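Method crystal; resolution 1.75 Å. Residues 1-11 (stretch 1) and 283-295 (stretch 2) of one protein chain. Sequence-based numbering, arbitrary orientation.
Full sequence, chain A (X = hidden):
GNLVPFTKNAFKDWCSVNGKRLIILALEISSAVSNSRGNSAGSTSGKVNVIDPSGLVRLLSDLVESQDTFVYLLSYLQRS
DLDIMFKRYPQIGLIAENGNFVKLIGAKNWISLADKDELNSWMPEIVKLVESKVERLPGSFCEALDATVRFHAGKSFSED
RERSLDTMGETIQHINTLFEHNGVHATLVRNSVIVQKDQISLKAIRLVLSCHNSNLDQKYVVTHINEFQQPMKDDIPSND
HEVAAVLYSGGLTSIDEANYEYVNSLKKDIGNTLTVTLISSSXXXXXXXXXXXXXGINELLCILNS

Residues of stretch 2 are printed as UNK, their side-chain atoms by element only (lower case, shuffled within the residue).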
# COMPACT_ATOMS: atom_id res chain seq x y z
N GLY A 1 -9.07 -13.49 -13.52
CA GLY A 1 -9.27 -13.90 -14.90
C GLY A 1 -10.73 -13.86 -15.31
O GLY A 1 -11.05 -13.73 -16.48
N ASN A 2 -11.62 -13.99 -14.32
CA ASN A 2 -13.06 -13.94 -14.58
C ASN A 2 -13.65 -12.58 -14.22
O ASN A 2 -14.87 -12.42 -14.17
CB ASN A 2 -13.77 -15.04 -13.79
CG ASN A 2 -13.36 -16.43 -14.23
OD1 ASN A 2 -12.48 -16.60 -15.08
ND2 ASN A 2 -13.99 -17.45 -13.64
N LEU A 3 -12.78 -11.61 -13.97
CA LEU A 3 -13.22 -10.26 -13.62
C LEU A 3 -13.64 -9.49 -14.85
O LEU A 3 -13.12 -9.71 -15.95
CB LEU A 3 -12.10 -9.50 -12.91
CG LEU A 3 -11.54 -10.12 -11.63
CD1 LEU A 3 -10.37 -9.29 -11.14
CD2 LEU A 3 -12.64 -10.20 -10.59
N VAL A 4 -14.59 -8.57 -14.67
CA VAL A 4 -14.93 -7.65 -15.74
C VAL A 4 -13.72 -6.76 -16.02
O VAL A 4 -13.09 -6.24 -15.10
CB VAL A 4 -16.17 -6.80 -15.39
CG1 VAL A 4 -16.06 -6.23 -13.99
CG2 VAL A 4 -16.38 -5.69 -16.42
N PRO A 5 -13.36 -6.62 -17.31
CA PRO A 5 -12.24 -5.77 -17.70
C PRO A 5 -12.45 -4.30 -17.33
O PRO A 5 -13.52 -3.74 -17.58
CB PRO A 5 -12.18 -5.95 -19.22
CG PRO A 5 -12.77 -7.29 -19.45
CD PRO A 5 -13.87 -7.41 -18.44
N PHE A 6 -11.43 -3.70 -16.74
CA PHE A 6 -11.40 -2.26 -16.48
C PHE A 6 -11.42 -1.52 -17.82
O PHE A 6 -10.62 -1.82 -18.71
CB PHE A 6 -10.16 -1.91 -15.64
CG PHE A 6 -10.17 -0.52 -15.07
CD1 PHE A 6 -9.02 0.26 -15.13
CD2 PHE A 6 -11.29 -0.01 -14.45
CE1 PHE A 6 -9.00 1.54 -14.59
CE2 PHE A 6 -11.28 1.27 -13.91
CZ PHE A 6 -10.14 2.04 -13.98
N THR A 7 -12.34 -0.58 -17.97
CA THR A 7 -12.48 0.18 -19.21
C THR A 7 -12.58 1.67 -18.94
O THR A 7 -12.80 2.09 -17.81
CB THR A 7 -13.73 -0.26 -20.01
OG1 THR A 7 -14.90 0.03 -19.24
CG2 THR A 7 -13.68 -1.76 -20.31
N LYS A 8 -12.40 2.48 -19.98
CA LYS A 8 -12.57 3.92 -19.86
C LYS A 8 -13.99 4.28 -19.43
O LYS A 8 -14.20 5.22 -18.66
CB LYS A 8 -12.23 4.63 -21.18
CG LYS A 8 -10.77 4.52 -21.58
CD LYS A 8 -10.45 5.43 -22.76
CE LYS A 8 -8.99 5.31 -23.15
NZ LYS A 8 -8.58 6.34 -24.14
N ASN A 9 -14.97 3.53 -19.94
CA ASN A 9 -16.36 3.79 -19.60
C ASN A 9 -16.65 3.54 -18.13
O ASN A 9 -17.32 4.34 -17.48
CB ASN A 9 -17.29 2.93 -20.46
CG ASN A 9 -17.40 3.44 -21.88
OD1 ASN A 9 -17.16 4.62 -22.15
ND2 ASN A 9 -17.77 2.57 -22.81
N ALA A 10 -16.13 2.43 -17.61
CA ALA A 10 -16.29 2.10 -16.19
C ALA A 10 -15.62 3.17 -15.32
O ALA A 10 -16.15 3.56 -14.28
CB ALA A 10 -15.71 0.73 -15.90
N PHE A 11 -14.46 3.64 -15.77
CA PHE A 11 -13.75 4.70 -15.06
C PHE A 11 -14.52 6.01 -15.10
O PHE A 11 -14.67 6.68 -14.08
CB PHE A 11 -12.34 4.89 -15.64
CG PHE A 11 -11.60 6.05 -15.04
CD1 PHE A 11 -11.15 6.00 -13.73
CD2 PHE A 11 -11.34 7.19 -15.79
CE1 PHE A 11 -10.47 7.07 -13.17
CE2 PHE A 11 -10.66 8.26 -15.24
CZ PHE A 11 -10.22 8.20 -13.93
N UNK A 283 -1.84 -15.58 -13.41
CA UNK A 283 -2.41 -15.58 -12.06
C UNK A 283 -3.92 -15.47 -12.19
O UNK A 283 -4.61 -14.96 -11.30
c UNK A 283 -1.90 -13.08 -11.90
n UNK A 283 -0.93 -12.22 -11.61
c UNK A 283 -1.83 -14.44 -11.21
o UNK A 283 -2.82 -12.81 -12.68
N UNK A 284 -4.42 -15.95 -13.32
CA UNK A 284 -5.84 -15.87 -13.67
C UNK A 284 -6.74 -16.68 -12.74
O UNK A 284 -7.91 -16.36 -12.57
c UNK A 284 -6.05 -16.33 -15.11
o UNK A 284 -5.05 -17.01 -17.88
c UNK A 284 -5.61 -15.94 -17.57
o UNK A 284 -6.31 -15.28 -18.36
c UNK A 284 -5.43 -15.41 -16.16
N UNK A 285 -6.20 -17.73 -12.13
CA UNK A 285 -7.00 -18.58 -11.26
C UNK A 285 -6.98 -18.11 -9.80
O UNK A 285 -7.74 -18.62 -8.98
c UNK A 285 -7.08 -20.78 -12.55
c UNK A 285 -6.37 -20.43 -13.83
o UNK A 285 -5.14 -20.23 -13.79
o UNK A 285 -7.04 -20.34 -14.88
c UNK A 285 -6.53 -20.03 -11.34
N UNK A 286 -6.12 -17.14 -9.48
CA UNK A 286 -6.08 -16.61 -8.12
C UNK A 286 -7.36 -15.85 -7.78
O UNK A 286 -7.85 -15.05 -8.58
c UNK A 286 -3.61 -16.26 -8.53
o UNK A 286 -5.14 -14.40 -8.50
c UNK A 286 -4.87 -15.67 -7.91
N UNK A 287 -7.89 -16.10 -6.59
CA UNK A 287 -9.12 -15.44 -6.16
C UNK A 287 -8.86 -14.01 -5.69
O UNK A 287 -7.82 -13.72 -5.11
n UNK A 287 -10.78 -19.32 -7.91
c UNK A 287 -9.79 -16.24 -5.04
c UNK A 287 -11.88 -18.76 -7.07
c UNK A 287 -10.31 -17.60 -5.50
c UNK A 287 -11.48 -17.43 -6.45
N UNK A 288 -9.81 -13.11 -5.96
CA UNK A 288 -9.68 -11.72 -5.55
C UNK A 288 -11.02 -11.06 -5.25
O UNK A 288 -12.06 -11.49 -5.76
c UNK A 288 -8.96 -10.88 -6.62
o UNK A 288 -8.81 -9.54 -6.16
c UNK A 288 -9.77 -10.87 -7.92
N UNK A 289 -10.99 -10.01 -4.44
CA UNK A 289 -12.17 -9.23 -4.13
C UNK A 289 -12.26 -7.99 -5.01
O UNK A 289 -13.24 -7.25 -4.95
c UNK A 289 -12.19 -8.84 -2.66
N UNK A 290 -11.22 -7.75 -5.81
CA UNK A 290 -11.25 -6.64 -6.76
C UNK A 290 -12.39 -6.85 -7.75
O UNK A 290 -12.63 -7.98 -8.20
c UNK A 290 -9.92 -6.50 -7.49
N UNK A 291 -13.09 -5.78 -8.10
CA UNK A 291 -14.19 -5.88 -9.06
C UNK A 291 -13.68 -6.02 -10.48
O UNK A 291 -14.19 -6.83 -11.26
c UNK A 291 -15.12 -4.66 -8.98
c UNK A 291 -16.34 -4.85 -9.88
o UNK A 291 -15.54 -4.46 -7.63
N UNK A 292 -12.65 -5.24 -10.81
CA UNK A 292 -12.14 -5.16 -12.18
C UNK A 292 -10.71 -5.68 -12.30
O UNK A 292 -9.98 -5.74 -11.32
c UNK A 292 -14.25 -3.16 -14.00
c UNK A 292 -12.18 -3.71 -12.67
c UNK A 292 -15.51 -2.61 -14.12
c UNK A 292 -16.09 -1.99 -13.04
c UNK A 292 -13.56 -3.11 -12.80
c UNK A 292 -14.16 -2.48 -11.72
c UNK A 292 -15.42 -1.92 -11.83
o UNK A 292 -17.35 -1.43 -13.15
N UNK A 293 -10.32 -6.05 -13.52
CA UNK A 293 -8.94 -6.44 -13.78
C UNK A 293 -8.34 -5.74 -14.99
O UNK A 293 -9.04 -5.46 -15.96
N UNK A 294 -7.04 -5.44 -14.92
CA UNK A 294 -6.28 -4.94 -16.07
C UNK A 294 -5.04 -5.80 -16.28
O UNK A 294 -4.45 -6.28 -15.32
c UNK A 294 -5.81 -3.48 -15.89
c UNK A 294 -5.60 -3.14 -14.42
c UNK A 294 -6.75 -2.51 -16.57
N UNK A 295 -4.63 -5.96 -17.53
CA UNK A 295 -3.54 -6.89 -17.82
C UNK A 295 -2.16 -6.23 -17.86
O UNK A 295 -1.15 -6.93 -17.95
n UNK A 295 -6.70 -12.62 -18.77
c UNK A 295 -5.08 -8.45 -19.05
c UNK A 295 -3.82 -7.62 -19.13
n UNK A 295 -4.48 -12.07 -18.95
c UNK A 295 -5.13 -9.57 -20.07
c UNK A 295 -5.76 -11.76 -19.12
n UNK A 295 -6.09 -10.59 -19.66
O HOH W 1 -9.36 -14.14 -10.84

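Position 283 carries two side-chain carbons, the second bearing one oxygen and one nitrogen, a carboxamide on a short stem that stays clear of stretch 1: Asn283. It opens a type I turn that runs to position 286, whose N lies 3.2 Å from Asn283 O.

Position 284 has three carbons, the last with two oxygens, hence Glu284. Its backbone O accepts from Gly1 N at 3.2 Å. Position 285 shows the same carboxylate pattern but no contact with stretch 1: Glu285.

At 286 one carbon carries an oxygen and a carbon, a beta-branched hydroxyl, so Thr286. Thr286 OG1 donates to Asn283 O (2.9 Å), reinforcing the turn. A water accepts from Gly1 N at 2.8 Å and donates to Thr286 O at 2.9 Å.

Position 287, four carbons in a row ending in nitrogen, is Lys287, without contact to stretch 1. Position 288 repeats the carbon bearing an oxygen and a carbon, and its CB points toward stretch 1: Thr288, with Thr288 CG2 3.6 Å from Leu3 CD1.

Single carbons at 289 and 290 give Ala289 and Ala290. Ala289 points away. Ala290 N donates to Thr288 OG1 (3.0 Å), and Ala290 O lies 3.3 Å from Leu3 CD2.

Position 291 again has one carbon bearing an oxygen and a carbon: Thr291. Its CB points away, yet Thr291 O is 3.4 Å from Val4 CG1.

At 292 one carbon leads to a six-carbon ring with an oxygen: Tyr292. Tyr292 CD1 meets Val4 CG1 at 3.6 Å and Tyr292 CE1 meets Ala10 CB at 3.8 Å. The Phe6 ring turns its edge toward the Tyr292 face, with centroids 6.0 Å apart and planes at 64°.

Position 293 has no side-chain atoms: Gly293. An ideal CB there would sit 3.5 Å from Leu3 CD1, a tight fit. Position 294, one carbon carrying two carbons, is Val294; Val294 CG1 packs against Phe6 CB at 3.6 Å.

Position 295 has three carbons, a nitrogen and a carbon with two more nitrogens: Arg295. Arg295 NH2 bridges to Glu284 OE2 at 2.7 Å, tying the two ends of stretch 2 together.

The contact buries 616 Å² and works as a short parallel pairing. Gly293 N donates to Val4 O (3.2 Å, 152°) and Gly293 O accepts from Phe6 N (3.1 Å, 177°), so one residue holds the backbone on both sides of Pro5. Leu3 packs against Thr288 and against the backbone of 290 to 293, while Tyr292 fills the space beside Val4, Phe6 and Ala10.

Stretch 2, residues 283-295: NEETKTAATYGVR
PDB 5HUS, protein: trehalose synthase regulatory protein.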